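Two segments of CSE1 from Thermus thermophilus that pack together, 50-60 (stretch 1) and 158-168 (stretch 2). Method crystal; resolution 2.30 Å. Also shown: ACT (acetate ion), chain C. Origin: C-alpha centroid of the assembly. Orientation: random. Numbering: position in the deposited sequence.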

# COMPACT_ATOMS: atom_id res chain seq x y z
N PRO A 50 6.74 5.20 1.91
CA PRO A 50 5.94 3.97 1.85
C PRO A 50 5.85 3.38 0.43
O PRO A 50 5.64 2.16 0.28
CB PRO A 50 4.56 4.41 2.35
CG PRO A 50 4.82 5.75 3.11
CD PRO A 50 5.98 6.37 2.38
N LEU A 51 5.99 4.22 -0.61
CA LEU A 51 5.98 3.72 -1.98
C LEU A 51 7.27 2.94 -2.24
O LEU A 51 7.23 1.88 -2.86
CB LEU A 51 5.83 4.87 -2.99
CG LEU A 51 4.63 5.82 -2.77
CD1 LEU A 51 4.47 6.76 -3.97
CD2 LEU A 51 3.31 5.07 -2.46
N GLU A 52 8.39 3.47 -1.79
CA GLU A 52 9.67 2.78 -1.88
C GLU A 52 9.60 1.42 -1.22
O GLU A 52 10.01 0.42 -1.80
CB GLU A 52 10.80 3.59 -1.24
CG GLU A 52 11.60 4.40 -2.22
CD GLU A 52 12.78 5.16 -1.57
OE1 GLU A 52 13.18 4.85 -0.42
OE2 GLU A 52 13.31 6.08 -2.22
N GLU A 53 9.09 1.39 -0.00
CA GLU A 53 8.96 0.13 0.72
C GLU A 53 8.12 -0.87 -0.09
O GLU A 53 8.47 -2.05 -0.19
CB GLU A 53 8.34 0.37 2.09
CG GLU A 53 8.20 -0.86 2.97
CD GLU A 53 7.64 -0.50 4.36
OE1 GLU A 53 7.51 0.70 4.64
OE2 GLU A 53 7.32 -1.40 5.17
N ALA A 54 7.00 -0.40 -0.63
CA ALA A 54 6.07 -1.29 -1.34
C ALA A 54 6.76 -1.94 -2.54
O ALA A 54 6.75 -3.17 -2.67
CB ALA A 54 4.84 -0.55 -1.80
N VAL A 55 7.37 -1.11 -3.38
CA VAL A 55 7.98 -1.62 -4.62
C VAL A 55 9.23 -2.43 -4.39
O VAL A 55 9.48 -3.38 -5.13
CB VAL A 55 8.27 -0.53 -5.67
CG1 VAL A 55 7.01 0.12 -6.10
CG2 VAL A 55 9.29 0.50 -5.15
N LEU A 56 10.01 -2.11 -3.36
CA LEU A 56 11.20 -2.91 -3.07
C LEU A 56 10.81 -4.35 -2.70
O LEU A 56 11.41 -5.30 -3.21
CB LEU A 56 12.08 -2.25 -2.00
CG LEU A 56 12.73 -0.91 -2.38
CD1 LEU A 56 13.31 -0.16 -1.16
CD2 LEU A 56 13.77 -1.10 -3.44
N HIS A 57 9.78 -4.51 -1.87
CA HIS A 57 9.25 -5.85 -1.59
C HIS A 57 8.71 -6.53 -2.83
O HIS A 57 8.92 -7.73 -3.00
CB HIS A 57 8.12 -5.82 -0.56
CG HIS A 57 8.58 -5.56 0.83
ND1 HIS A 57 8.63 -4.30 1.37
CD2 HIS A 57 9.06 -6.40 1.78
CE1 HIS A 57 9.10 -4.37 2.61
NE2 HIS A 57 9.35 -5.63 2.88
N ARG A 58 8.01 -5.79 -3.69
CA ARG A 58 7.39 -6.41 -4.88
C ARG A 58 8.43 -6.88 -5.90
O ARG A 58 8.27 -7.93 -6.51
CB ARG A 58 6.34 -5.50 -5.55
CG ARG A 58 5.16 -5.17 -4.62
CD ARG A 58 4.41 -3.87 -5.03
NE ARG A 58 3.76 -4.01 -6.33
CZ ARG A 58 2.60 -4.64 -6.52
NH1 ARG A 58 1.98 -5.19 -5.49
NH2 ARG A 58 2.07 -4.73 -7.74
N LEU A 59 9.50 -6.11 -6.08
CA LEU A 59 10.63 -6.55 -6.89
C LEU A 59 11.29 -7.83 -6.31
O LEU A 59 11.53 -8.80 -7.04
CB LEU A 59 11.64 -5.42 -7.03
CG LEU A 59 12.89 -5.77 -7.85
CD1 LEU A 59 12.51 -6.27 -9.25
CD2 LEU A 59 13.86 -4.55 -7.95
N LEU A 60 11.56 -7.85 -5.00
CA LEU A 60 12.15 -9.03 -4.38
C LEU A 60 11.25 -10.25 -4.55
O LEU A 60 11.74 -11.34 -4.88
CB LEU A 60 12.43 -8.81 -2.89
CG LEU A 60 13.52 -7.77 -2.62
CD1 LEU A 60 13.78 -7.65 -1.14
CD2 LEU A 60 14.80 -8.09 -3.39
N ALA A 158 17.51 4.55 -9.09
CA ALA A 158 16.92 3.21 -9.18
C ALA A 158 15.61 3.15 -8.39
O ALA A 158 14.58 2.69 -8.91
CB ALA A 158 17.90 2.18 -8.69
N ARG A 159 15.64 3.65 -7.15
CA ARG A 159 14.43 3.62 -6.34
C ARG A 159 13.29 4.49 -6.89
O ARG A 159 12.14 4.09 -6.86
CB ARG A 159 14.72 3.94 -4.87
CG ARG A 159 15.67 2.91 -4.24
CD ARG A 159 15.75 3.05 -2.74
NE ARG A 159 16.28 4.34 -2.31
CZ ARG A 159 17.55 4.58 -2.01
NH1 ARG A 159 18.45 3.62 -2.10
NH2 ARG A 159 17.93 5.79 -1.62
N ALA A 160 13.61 5.67 -7.40
CA ALA A 160 12.61 6.55 -7.96
C ALA A 160 12.00 5.89 -9.22
O ALA A 160 10.80 5.96 -9.45
CB ALA A 160 13.23 7.88 -8.30
N LEU A 161 12.85 5.25 -10.02
CA LEU A 161 12.35 4.52 -11.19
C LEU A 161 11.29 3.51 -10.78
O LEU A 161 10.20 3.47 -11.33
CB LEU A 161 13.50 3.81 -11.90
CG LEU A 161 13.13 2.88 -13.06
CD1 LEU A 161 12.32 3.61 -14.14
CD2 LEU A 161 14.40 2.22 -13.65
N LEU A 162 11.61 2.69 -9.79
CA LEU A 162 10.75 1.61 -9.36
C LEU A 162 9.45 2.17 -8.82
O LEU A 162 8.39 1.67 -9.11
CB LEU A 162 11.41 0.82 -8.25
CG LEU A 162 12.12 -0.47 -8.60
CD1 LEU A 162 12.42 -1.18 -7.26
CD2 LEU A 162 11.23 -1.34 -9.50
N VAL A 163 9.55 3.23 -8.03
CA VAL A 163 8.33 3.81 -7.50
C VAL A 163 7.45 4.27 -8.65
O VAL A 163 6.25 3.98 -8.68
CB VAL A 163 8.63 4.97 -6.53
CG1 VAL A 163 7.36 5.82 -6.30
CG2 VAL A 163 9.23 4.42 -5.20
N HIS A 164 8.04 4.99 -9.60
CA HIS A 164 7.24 5.59 -10.68
C HIS A 164 6.51 4.55 -11.51
O HIS A 164 5.37 4.76 -11.89
CB HIS A 164 8.12 6.47 -11.58
CG HIS A 164 7.35 7.30 -12.56
ND1 HIS A 164 6.50 8.31 -12.17
CD2 HIS A 164 7.33 7.28 -13.91
CE1 HIS A 164 5.97 8.87 -13.24
NE2 HIS A 164 6.46 8.26 -14.31
N GLN A 165 7.16 3.42 -11.78
CA GLN A 165 6.56 2.35 -12.59
C GLN A 165 5.38 1.66 -11.90
O GLN A 165 4.52 1.07 -12.58
CB GLN A 165 7.62 1.29 -12.97
CG GLN A 165 8.77 1.81 -13.84
CD GLN A 165 8.30 2.22 -15.24
OE1 GLN A 165 7.16 2.64 -15.41
NE2 GLN A 165 9.16 2.07 -16.23
N ALA A 166 5.33 1.70 -10.56
CA ALA A 166 4.23 1.04 -9.86
C ALA A 166 3.10 2.03 -9.56
O ALA A 166 1.93 1.66 -9.59
CB ALA A 166 4.73 0.37 -8.58
N PHE A 167 3.46 3.29 -9.30
CA PHE A 167 2.50 4.25 -8.74
C PHE A 167 2.11 5.47 -9.62
O PHE A 167 1.25 6.27 -9.21
CB PHE A 167 3.02 4.76 -7.39
CG PHE A 167 3.00 3.73 -6.31
CD1 PHE A 167 1.82 3.42 -5.65
CD2 PHE A 167 4.18 3.06 -5.94
CE1 PHE A 167 1.81 2.45 -4.64
CE2 PHE A 167 4.18 2.11 -4.95
CZ PHE A 167 2.98 1.81 -4.29
N ALA A 168 2.73 5.64 -10.78
CA ALA A 168 2.36 6.80 -11.62
C ALA A 168 0.87 6.79 -11.91
O ALA A 168 0.33 5.83 -12.46
CB ALA A 168 3.15 6.82 -12.95
C ACT C . 4.85 9.11 -8.82
O ACT C . 5.91 8.42 -8.75
OXT ACT C . 4.73 9.87 -9.83
CH3 ACT C . 3.77 9.02 -7.75

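Two helices from distant parts of one chain cross here almost at right angles, at 87°. Their axes come within 8.9 Å. The contact is mostly apolar. No backbone hydrogen bond crosses it; those found within the stretches run along each helix, as Ala-54 N to Pro-50 O at 3.0 Å does.

Val-55 is the knob of the packing. Its side chain sits among Leu-162, Val-163, Ala-166 and Phe-167. The tightest point is Val-55 CG1 to Ala-166 CB, 3.4 Å. Val-55 CG1 also lies 3.7 Å from Leu-162 O. That is a packing contact, since a methyl carbon is no conventional donor. Leu-162 O instead accepts a weak hydrogen bond from Ala-166 N at 3.4 Å. Ala-166 N is also bonded to Val-163 O at 3.1 Å, and Val-163 O takes a second donor, Phe-167 N, at 2.9 Å. The last turn of this helix is therefore not purely i to i+4.

Leu-51 covers one face of the Phe-167 ring. Its CD2 is 3.7 Å from the ring centroid of Phe-167 and 10° off the ring normal, a CH-pi contact. Ala-54 CB meets the ring edge at Phe-167 CZ, 3.9 Å away. Leu-51 O also touches the ring, but its hydrogen bond is to Val-55 N, at 3.0 Å. Leu-59 CD2 packs on Leu-162 CD1 at 3.7 Å and extends the apolar surface.

One polar link crosses the contact. Arg-159 NE donates to Glu-52 OE2 at 3.4 Å, with an N-H...acceptor angle of 153°. The bond is weak, but the opposite charges make it a salt bridge. Glu-52 OE2 lies near the guanidinium plane, at its edge, where the N-H groups point. Glu-52 OE1 and Arg-159 NH1 are hydrogen-bonded elsewhere in the structure.

Several other polar side-chain atoms have partners that do not lie across this contact. His-57 ND1 donates to Glu-53 O at 2.7 Å, one turn back in its own helix. That carbonyl also accepts from His-57 N at 3.3 Å. Glu-53 OE2 and both Arg-58 NH1 and Arg-58 NH2 find partners elsewhere, as do Gln-165 OE1 and Gln-165 NE2.

His-164 has its CA-to-CB bond directed away from the other helix. Its ND1 makes weak hydrogen bonds to both acetate oxygens: His-164 ND1 to ACT OXT is 3.3 Å, and His-164 ND1 to ACT O is 3.5 Å. The acetate probably comes from the crystallisation liquor. His-164 NE2 is bonded elsewhere.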